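Local coordinates for protein aminoglycoside N(3)-acetyltransferase (Streptomyces griseus, PDB 7LAP) that probably transfers an acetyl group, from acetyl-CoA as in related enzymes, to the 3-amino group of aminoglycoside antibiotics, consistent with a role in resistance, at residues F245-I248 with V249-L253; T23-R26 with I27-D30; S134-P137 with D138-L141; L121-A124 with L125-R128. One frame throughout, in Å; residues are numbered along the deposited sequence.

Overall arrangement
Four short-range contacts illustrate how one chain stabilises helices and a turn by local means. Contact 1 lies within helix 244-254 and contact 2 at the start of helix 24-34, their centres about 27 Å apart. Contact 4 lies on helix 120-126, and the chain then runs through strand 132-133 into the turn of contact 3, whose centre is about 14 Å from that of contact 4. Contacts 3 and 4 both lie across the chain's centre from contact 1. Helix 58-69 is touched by contacts 2 and 4, whose nearest atoms are about 7 Å apart. Contact 4 also reaches the second subunit, and a formic acid molecule, probably from crystallisation, sits beside contact 2.

Contact 1: F245-I248 with V249-L253; sequences FAVI and VGSML
Ser251 and Val247 meet one turn apart on helix 244-254, and their contact is mainly polar. The hydroxyl OG of Ser251 bonds to Val247 O at 3.0 Å, while the amide N of Ser251 reaches Val247 O at the same 3.0 Å. The two donors approach the carbonyl from opposite faces of its plane, the hydroxyl standing 36° out of it. The serine torsion explains this: OG lies beside its own backbone N (chi1 -49°), which turns it back toward the preceding turn.

Regular i to i+4 backbone bonds run alongside. Val249 N meets Phe245 O at 2.9 Å, Gly250 N meets Ala246 O at 3.0 Å, and Met252 N meets Ile248 O at 2.8 Å. The methyl CG2 of Val249 sits beside Phe245 O at 3.3 Å, the same oxygen that accepts from the valine amide.

The apolar part is lighter. The Ile248 methyl CG2 faces the Met252 methyl CE at 4.3 Å, a loose approach made by the bend of the methionine chain at its last torsion. Beyond the helix, Phe245, Ile248 and Val249 pack on Leu190 of helix 189-196, and Met252 on Ala276 of helix 273-289 and Phe271 of strand 266-272.

The buried side chains thus join two helices and a sheet strand, while the serine hydroxyl is satisfied within its own helix, by a carbonyl that already takes an amide hydrogen.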
loop_
_atom_site.group_PDB
_atom_site.type_symbol
_atom_site.label_atom_id
_atom_site.label_comp_id
_atom_site.label_asym_id
_atom_site.label_seq_id
_atom_site.Cartn_x
_atom_site.Cartn_y
_atom_site.Cartn_z
ATOM N N PHE B 245 -22.764 -2.011 14.534
ATOM C CA PHE B 245 -22.414 -0.609 14.316
ATOM C C PHE B 245 -23.273 0.008 13.218
ATOM O O PHE B 245 -23.632 1.187 13.290
ATOM C CB PHE B 245 -20.923 -0.465 13.975
ATOM C CG PHE B 245 -19.997 -0.626 15.169
ATOM C CD1 PHE B 245 -20.491 -0.977 16.417
ATOM C CD2 PHE B 245 -18.631 -0.430 15.034
ATOM C CE1 PHE B 245 -19.638 -1.123 17.506
ATOM C CE2 PHE B 245 -17.782 -0.564 16.116
ATOM C CZ PHE B 245 -18.287 -0.920 17.358
ATOM N N ALA B 246 -23.636 -0.778 12.202
ATOM C CA ALA B 246 -24.510 -0.249 11.160
ATOM C C ALA B 246 -25.875 0.103 11.732
ATOM O O ALA B 246 -26.470 1.119 11.359
ATOM C CB ALA B 246 -24.643 -1.256 10.019
ATOM N N VAL B 247 -26.382 -0.727 12.647
ATOM C CA VAL B 247 -27.671 -0.441 13.276
ATOM C C VAL B 247 -27.572 0.793 14.173
ATOM O O VAL B 247 -28.437 1.673 14.130
ATOM C CB VAL B 247 -28.169 -1.677 14.046
ATOM C CG1 VAL B 247 -29.480 -1.368 14.781
ATOM C CG2 VAL B 247 -28.321 -2.845 13.108
ATOM N N ILE B 248 -26.505 0.893 14.968
ATOM C CA ILE B 248 -26.330 2.050 15.851
ATOM C C ILE B 248 -26.256 3.347 15.038
ATOM O O ILE B 248 -26.927 4.339 15.354
ATOM C CB ILE B 248 -25.079 1.860 16.734
ATOM C CG1 ILE B 248 -25.179 0.584 17.573
ATOM C CG2 ILE B 248 -24.865 3.059 17.656
ATOM C CD1 ILE B 248 -23.999 0.395 18.514
ATOM N N VAL B 249 -25.434 3.363 13.983
ATOM C CA VAL B 249 -25.280 4.576 13.181
ATOM C C VAL B 249 -26.578 4.917 12.462
ATOM O O VAL B 249 -26.930 6.101 12.313
ATOM C CB VAL B 249 -24.104 4.433 12.192
ATOM C CG1 VAL B 249 -24.060 5.624 11.233
ATOM C CG2 VAL B 249 -22.789 4.328 12.951
ATOM N N GLY B 250 -27.307 3.897 12.004
ATOM C CA GLY B 250 -28.600 4.156 11.398
ATOM C C GLY B 250 -29.575 4.812 12.361
ATOM O O GLY B 250 -30.289 5.755 11.998
ATOM N N SER B 251 -29.614 4.329 13.609
ATOM C CA SER B 251 -30.456 4.963 14.622
ATOM C C SER B 251 -29.942 6.350 14.963
ATOM O O SER B 251 -30.727 7.277 15.196
ATOM C CB SER B 251 -30.503 4.123 15.898
ATOM O OG SER B 251 -30.776 2.773 15.607
ATOM N N MET B 252 -28.622 6.488 15.048
ATOM C CA MET B 252 -28.008 7.793 15.244
ATOM C C MET B 252 -28.518 8.787 14.209
ATOM O O MET B 252 -29.005 9.875 14.549
ATOM C CB MET B 252 -26.493 7.637 15.141
ATOM C CG MET B 252 -25.687 8.822 15.543
ATOM S SD MET B 252 -23.930 8.443 15.330
ATOM C CE MET B 252 -23.661 7.051 16.446
ATOM N N LEU B 253 -28.410 8.414 12.934
ATOM C CA LEU B 253 -28.827 9.294 11.850
ATOM C C LEU B 253 -30.311 9.617 11.946
ATOM O O LEU B 253 -30.713 10.773 11.768
ATOM C CB LEU B 253 -28.515 8.646 10.505
ATOM C CG LEU B 253 -27.034 8.664 10.130
ATOM C CD1 LEU B 253 -26.750 7.556 9.088
ATOM C CD2 LEU B 253 -26.655 10.051 9.602
#

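Contact 2: T23-R26 with I27-D30; sequences TRDR and IRHD. With FMT (formic acid), chain M.
Asp25 and Arg28 run alongside each other on helix 24-34, with carboxylate and guanidinium planes 42° apart. Arg28 uses its NE and one terminal nitrogen, bringing NE to Asp25 OD1 at 2.8 Å and NH2 to Asp25 OD1 at 2.7 Å. Both nitrogens approach that one oxygen from the same face of the carboxylate, above its plane, whereas the oxygen lies close to the guanidinium plane. Bends at the second and third torsions of Arg28 fold its end back to the aspartate.

Arg26 and Asp30 make a different salt bridge, their flat groups almost perpendicular at 89°. Arg26 NE meets Asp30 OD2 at 2.8 Å on the syn side but well out of the carboxylate plane, with OD2 close to the plane of the guanidinium. A water links the same pair, accepting from Arg26 NH2 at 2.7 Å and donating to Asp30 OD2. The other oxygen, Asp30 OD1, takes a hydrogen from His29 ND1 at 3.0 Å through its anti lone pair, in the plane of the imidazole, so both oxygens of this carboxylate are engaged.

Thr23 is the N-cap: its OG1 accepts a weak bond from Arg26 N at 3.4 Å. Arg24 extends away to Asp67 of helix 58-69, its NH1 also donating to formic acid O1 at 3.0 Å.

Ile27 turns inward between Ala64 of helix 58-69 and Val263 of strand 259-263, Asp30 OD2 also accepts from Gly264 N, and Thr23 packs on His103 of the second subunit.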
loop_
_atom_site.group_PDB
_atom_site.type_symbol
_atom_site.label_atom_id
_atom_site.label_comp_id
_atom_site.label_asym_id
_atom_site.label_seq_id
_atom_site.Cartn_x
_atom_site.Cartn_y
_atom_site.Cartn_z
ATOM N N THR B 23 -11.832 16.220 -9.041
ATOM C CA THR B 23 -10.608 16.947 -8.733
ATOM C C THR B 23 -10.548 17.380 -7.269
ATOM O O THR B 23 -11.541 17.376 -6.543
ATOM C CB THR B 23 -10.506 18.176 -9.606
ATOM O OG1 THR B 23 -11.556 19.080 -9.210
ATOM C CG2 THR B 23 -10.638 17.774 -11.066
ATOM N N ARG B 24 -9.356 17.823 -6.874
ATOM C CA ARG B 24 -9.128 18.324 -5.523
ATOM C C ARG B 24 -10.121 19.439 -5.158
ATOM O O ARG B 24 -10.759 19.398 -4.108
ATOM C CB ARG B 24 -7.684 18.822 -5.433
ATOM C CG ARG B 24 -7.311 19.488 -4.118
ATOM C CD ARG B 24 -5.871 20.015 -4.213
ATOM N NE ARG B 24 -5.473 20.765 -3.029
ATOM C CZ ARG B 24 -4.222 21.159 -2.808
ATOM N NH1 ARG B 24 -3.289 20.871 -3.711
ATOM N NH2 ARG B 24 -3.912 21.840 -1.704
ATOM N N ASP B 25 -10.260 20.446 -6.004
ATOM C CA ASP B 25 -11.140 21.553 -5.636
ATOM C C ASP B 25 -12.613 21.144 -5.587
ATOM O O ASP B 25 -13.401 21.726 -4.829
ATOM C CB ASP B 25 -10.979 22.725 -6.589
ATOM C CG ASP B 25 -11.872 23.872 -6.197
ATOM O OD1 ASP B 25 -11.606 24.475 -5.130
ATOM O OD2 ASP B 25 -12.862 24.142 -6.915
ATOM N N ARG B 26 -13.007 20.142 -6.359
ATOM C CA ARG B 26 -14.393 19.713 -6.311
ATOM C C ARG B 26 -14.682 18.947 -5.030
ATOM O O ARG B 26 -15.753 19.099 -4.431
ATOM C CB ARG B 26 -14.723 18.860 -7.536
ATOM C CG ARG B 26 -16.196 18.505 -7.613
ATOM C CD ARG B 26 -16.385 17.139 -7.088
ATOM N NE ARG B 26 -17.783 16.721 -7.141
ATOM C CZ ARG B 26 -18.371 16.231 -8.226
ATOM N NH1 ARG B 26 -17.702 16.137 -9.365
ATOM N NH2 ARG B 26 -19.619 15.853 -8.161
ATOM N N ILE B 27 -13.756 18.082 -4.625
ATOM C CA ILE B 27 -13.868 17.415 -3.342
ATOM C C ILE B 27 -13.914 18.438 -2.205
ATOM O O ILE B 27 -14.730 18.322 -1.284
ATOM C CB ILE B 27 -12.708 16.425 -3.170
ATOM C CG1 ILE B 27 -12.804 15.335 -4.256
ATOM C CG2 ILE B 27 -12.817 15.800 -1.834
ATOM C CD1 ILE B 27 -11.590 14.335 -4.235
ATOM N N ARG B 28 -13.044 19.449 -2.257
ATOM C CA ARG B 28 -13.052 20.479 -1.226
ATOM C C ARG B 28 -14.421 21.129 -1.145
ATOM O O ARG B 28 -14.975 21.319 -0.054
ATOM C CB ARG B 28 -11.980 21.539 -1.516
ATOM C CG ARG B 28 -11.994 22.704 -0.478
ATOM C CD ARG B 28 -11.624 24.057 -1.048
ATOM N NE ARG B 28 -12.235 24.296 -2.362
ATOM C CZ ARG B 28 -13.504 24.679 -2.576
ATOM N NH1 ARG B 28 -14.344 24.886 -1.555
ATOM N NH2 ARG B 28 -13.932 24.871 -3.829
ATOM N N HIS B 29 -14.984 21.468 -2.302
ATOM C CA HIS B 29 -16.322 22.060 -2.345
ATOM C C HIS B 29 -17.373 21.124 -1.741
ATOM O O HIS B 29 -18.190 21.548 -0.904
ATOM C CB HIS B 29 -16.670 22.414 -3.781
ATOM C CG HIS B 29 -18.114 22.724 -3.983
ATOM N ND1 HIS B 29 -19.060 21.744 -4.177
ATOM C CD2 HIS B 29 -18.777 23.904 -3.998
ATOM C CE1 HIS B 29 -20.249 22.308 -4.323
ATOM N NE2 HIS B 29 -20.100 23.620 -4.219
ATOM N N ASP B 30 -17.325 19.835 -2.091
ATOM C CA ASP B 30 -18.319 18.899 -1.568
ATOM C C ASP B 30 -18.157 18.676 -0.065
ATOM O O ASP B 30 -19.153 18.449 0.634
ATOM C CB ASP B 30 -18.242 17.555 -2.287
ATOM C CG ASP B 30 -18.700 17.639 -3.745
ATOM O OD1 ASP B 30 -19.118 18.734 -4.193
ATOM O OD2 ASP B 30 -18.641 16.599 -4.436
HETATM C C FMT M . -0.612 21.609 -2.008
HETATM O O1 FMT M . -0.638 22.208 -3.084
HETATM O O2 FMT M . -0.603 22.160 -0.904
HETATM O O HOH W 1 -20.552 15.592 -5.612
#

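Contact 3: S134-P137 with D138-L141; sequences SRHP and DVSL
His136 folds over the turn toward Asp138 and Val139, and its side chain can be followed outward. CB lies about 4.0 Å from Ser140 N. CG, set anti to the backbone N (chi1 -155°), comes within 3.9 Å of Val139 CG2, a methyl that covers one face of the ring in a CH-pi contact, while Pro137 CD lies over the opposite face. ND1 then serves as acceptor for two successive amides: Asp138 N at 3.1 Å, tilted 20° from the ring plane, and Val139 N more weakly at 3.3 Å. At the far end, CE1 approaches Asp138 CB, and NE2 donates to the carbonyl of Trp157.

Nearer the mouth of the turn, Ser134 N bonds to Leu141 O at 2.8 Å. Leu141 N returns a bond to Ser134 OG at 3.0 Å, and that hydroxyl also pairs with His155 ND1. A water joins His136 O to Ser140 N.

The two ring nitrogens therefore have different roles, ND1 as an acceptor and NE2 as a donor. This buried turn between strands 132-133 and 141-145 thus meets its backbone amides with a side-chain nitrogen, a hydroxyl and a water.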
loop_
_atom_site.group_PDB
_atom_site.type_symbol
_atom_site.label_atom_id
_atom_site.label_comp_id
_atom_site.label_asym_id
_atom_site.label_seq_id
_atom_site.Cartn_x
_atom_site.Cartn_y
_atom_site.Cartn_z
ATOM N N SER B 134 0.250 6.469 15.860
ATOM C CA SER B 134 0.291 6.140 17.287
ATOM C C SER B 134 1.029 4.815 17.497
ATOM O O SER B 134 1.302 4.066 16.561
ATOM C CB SER B 134 -1.123 6.126 17.892
ATOM O OG SER B 134 -1.811 4.909 17.678
ATOM N N ARG B 135 1.391 4.542 18.741
ATOM C CA ARG B 135 2.369 3.500 19.002
ATOM C C ARG B 135 1.744 2.128 19.162
ATOM O O ARG B 135 2.481 1.136 19.286
ATOM C CB ARG B 135 3.181 3.862 20.256
ATOM C CG ARG B 135 2.344 3.848 21.508
ATOM C CD ARG B 135 3.112 4.283 22.785
ATOM N NE ARG B 135 2.296 4.040 23.969
ATOM C CZ ARG B 135 2.739 4.069 25.229
ATOM N NH1 ARG B 135 4.016 4.348 25.497
ATOM N NH2 ARG B 135 1.896 3.805 26.225
ATOM N N HIS B 136 0.416 2.029 19.151
ATOM C CA HIS B 136 -0.196 0.754 19.499
ATOM C C HIS B 136 -0.032 -0.250 18.361
ATOM O O HIS B 136 -0.304 0.091 17.215
ATOM C CB HIS B 136 -1.682 0.921 19.805
ATOM C CG HIS B 136 -2.202 -0.155 20.699
ATOM N ND1 HIS B 136 -2.565 -1.404 20.231
ATOM C CD2 HIS B 136 -2.327 -0.204 22.044
ATOM C CE1 HIS B 136 -2.921 -2.161 21.254
ATOM N NE2 HIS B 136 -2.794 -1.453 22.364
ATOM N N PRO B 137 0.373 -1.497 18.650
ATOM C CA PRO B 137 0.587 -2.479 17.570
ATOM C C PRO B 137 -0.675 -3.052 17.005
ATOM O O PRO B 137 -0.644 -3.572 15.885
ATOM C CB PRO B 137 1.381 -3.600 18.254
ATOM C CG PRO B 137 0.956 -3.500 19.740
ATOM C CD PRO B 137 0.819 -1.998 19.968
ATOM N N ASP B 138 -1.775 -3.021 17.741
ATOM C CA ASP B 138 -3.001 -3.590 17.226
ATOM C C ASP B 138 -3.970 -2.559 16.655
ATOM O O ASP B 138 -4.621 -2.834 15.643
ATOM C CB ASP B 138 -3.699 -4.391 18.317
ATOM C CG ASP B 138 -4.775 -5.265 17.754
ATOM O OD1 ASP B 138 -4.459 -6.078 16.868
ATOM O OD2 ASP B 138 -5.929 -5.144 18.182
ATOM N N VAL B 139 -4.100 -1.377 17.266
ATOM C CA VAL B 139 -5.139 -0.442 16.844
ATOM C C VAL B 139 -4.582 0.968 16.705
ATOM O O VAL B 139 -5.255 1.946 17.058
ATOM C CB VAL B 139 -6.339 -0.471 17.808
ATOM C CG1 VAL B 139 -7.092 -1.811 17.668
ATOM C CG2 VAL B 139 -5.885 -0.226 19.274
ATOM N N SER B 140 -3.376 1.078 16.145
ATOM C CA SER B 140 -2.758 2.379 15.942
ATOM C C SER B 140 -3.646 3.260 15.070
ATOM O O SER B 140 -4.389 2.786 14.217
ATOM C CB SER B 140 -1.380 2.253 15.297
ATOM O OG SER B 140 -1.469 1.619 14.023
ATOM N N LEU B 141 -3.581 4.557 15.312
ATOM C CA LEU B 141 -4.181 5.524 14.416
ATOM C C LEU B 141 -3.053 6.306 13.774
ATOM O O LEU B 141 -1.891 6.164 14.140
ATOM C CB LEU B 141 -5.118 6.475 15.171
ATOM C CG LEU B 141 -6.173 5.890 16.104
ATOM C CD1 LEU B 141 -7.146 6.988 16.478
ATOM C CD2 LEU B 141 -6.898 4.870 15.318
HETATM O O HOH W 2 -1.414 -0.818 14.965
#

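Contact 4: L121-A124 with L125-R128; sequences LPEA and LRRR
Glu123 sends CG anti to its backbone N (chi1 178°) and bends at the second torsion, while Arg126, three residues on, has CG wedged between its own N and carbonyl carbon (chi1 86°) and then runs extended to NE. These torsions make the two chains extend in the same direction. Arg126 holds the carboxylate with one nitrogen for each oxygen: NE reaches Glu123 OE1 at 2.7 Å, nearly straight, and NH2 reaches Glu123 OE2 at 2.8 Å. The planes are 56° apart, and both donors stand above the carboxylate plane, although OE1 lies in the guanidinium plane.

Arg127 adds a long salt bridge, NH1 to Glu123 OE2 at 3.8 Å, and its CG lies over the centre of one face of the Arg126 guanidinium. The stronger partner of Arg127 NH1 is the carbonyl O of Glu123 in the second subunit.

Beneath these charges, Leu125 N bonds to Leu121 O at 2.8 Å and Arg126 N to Pro122 O at 3.0 Å. The next amide, Arg127 N, makes only weak bonds, to Ala124 O at 3.2 Å and to Glu123 O. Leu121 and Leu125 face the sheet, and Arg128 leaves toward Asp63 of helix 58-69.

Arg126 is buried, its NH1 donating to Arg110 O, and Glu123 OE1 also accepts from Ala114 N. The carboxylate therefore probably offsets part of the positive charge gathered where arginines of the two subunits meet, and both its oxygens are engaged in holding the Arg126 guanidinium.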
loop_
_atom_site.group_PDB
_atom_site.type_symbol
_atom_site.label_atom_id
_atom_site.label_comp_id
_atom_site.label_asym_id
_atom_site.label_seq_id
_atom_site.Cartn_x
_atom_site.Cartn_y
_atom_site.Cartn_z
ATOM N N LEU B 121 -6.445 4.919 1.837
ATOM C CA LEU B 121 -6.298 6.270 2.407
ATOM C C LEU B 121 -5.502 6.298 3.720
ATOM O O LEU B 121 -4.662 7.194 3.899
ATOM C CB LEU B 121 -7.657 6.962 2.608
ATOM C CG LEU B 121 -7.983 8.052 1.586
ATOM C CD1 LEU B 121 -6.941 9.192 1.638
ATOM C CD2 LEU B 121 -8.085 7.419 0.155
ATOM N N PRO B 122 -5.747 5.389 4.684
ATOM C CA PRO B 122 -4.925 5.435 5.923
ATOM C C PRO B 122 -3.457 5.205 5.654
ATOM O O PRO B 122 -2.603 5.820 6.291
ATOM C CB PRO B 122 -5.526 4.314 6.789
ATOM C CG PRO B 122 -6.988 4.271 6.333
ATOM C CD PRO B 122 -6.893 4.475 4.826
ATOM N N GLU B 123 -3.133 4.339 4.695
ATOM C CA GLU B 123 -1.732 4.107 4.390
ATOM C C GLU B 123 -1.113 5.316 3.688
ATOM O O GLU B 123 0.068 5.605 3.890
ATOM C CB GLU B 123 -1.596 2.826 3.560
ATOM C CG GLU B 123 -0.206 2.506 3.136
ATOM C CD GLU B 123 0.624 1.767 4.220
ATOM O OE1 GLU B 123 0.205 1.733 5.410
ATOM O OE2 GLU B 123 1.722 1.272 3.862
ATOM N N ALA B 124 -1.891 6.056 2.898
ATOM C CA ALA B 124 -1.372 7.300 2.318
ATOM C C ALA B 124 -1.218 8.392 3.381
ATOM O O ALA B 124 -0.212 9.117 3.397
ATOM C CB ALA B 124 -2.281 7.793 1.166
ATOM N N LEU B 125 -2.201 8.530 4.273
ATOM C CA LEU B 125 -2.127 9.568 5.308
ATOM C C LEU B 125 -0.907 9.366 6.212
ATOM O O LEU B 125 -0.135 10.310 6.467
ATOM C CB LEU B 125 -3.425 9.570 6.129
ATOM C CG LEU B 125 -3.819 10.705 7.089
ATOM C CD1 LEU B 125 -2.977 10.703 8.347
ATOM C CD2 LEU B 125 -3.810 12.085 6.403
ATOM N N ARG B 126 -0.705 8.141 6.709
ATOM C CA ARG B 126 0.399 7.943 7.647
ATOM C C ARG B 126 1.752 8.182 6.979
ATOM O O ARG B 126 2.707 8.546 7.663
ATOM C CB ARG B 126 0.346 6.538 8.267
ATOM C CG ARG B 126 1.019 5.502 7.424
ATOM C CD ARG B 126 1.141 4.146 8.085
ATOM N NE ARG B 126 1.682 3.190 7.120
ATOM C CZ ARG B 126 2.976 2.908 6.968
ATOM N NH1 ARG B 126 3.893 3.472 7.755
ATOM N NH2 ARG B 126 3.353 2.039 6.024
ATOM N N ARG B 127 1.846 8.052 5.650
ATOM C CA ARG B 127 3.124 8.290 4.993
ATOM C C ARG B 127 3.320 9.760 4.602
ATOM O O ARG B 127 4.384 10.112 4.086
ATOM C CB ARG B 127 3.252 7.353 3.772
ATOM C CG ARG B 127 3.210 5.810 4.141
ATOM C CD ARG B 127 3.072 4.849 2.921
ATOM N NE ARG B 127 4.242 4.970 2.048
ATOM C CZ ARG B 127 5.029 3.963 1.655
ATOM N NH1 ARG B 127 4.779 2.720 2.049
ATOM N NH2 ARG B 127 6.069 4.213 0.857
ATOM N N ARG B 128 2.325 10.625 4.824
ATOM C CA ARG B 128 2.495 12.039 4.513
ATOM C C ARG B 128 3.642 12.631 5.333
ATOM O O ARG B 128 3.784 12.310 6.524
ATOM C CB ARG B 128 1.209 12.829 4.792
ATOM C CG ARG B 128 0.082 12.596 3.740
ATOM C CD ARG B 128 0.346 13.329 2.424
ATOM N NE ARG B 128 0.219 14.770 2.586
ATOM C CZ ARG B 128 -0.472 15.556 1.754
ATOM N NH1 ARG B 128 -1.089 15.038 0.692
ATOM N NH2 ARG B 128 -0.538 16.863 1.976
#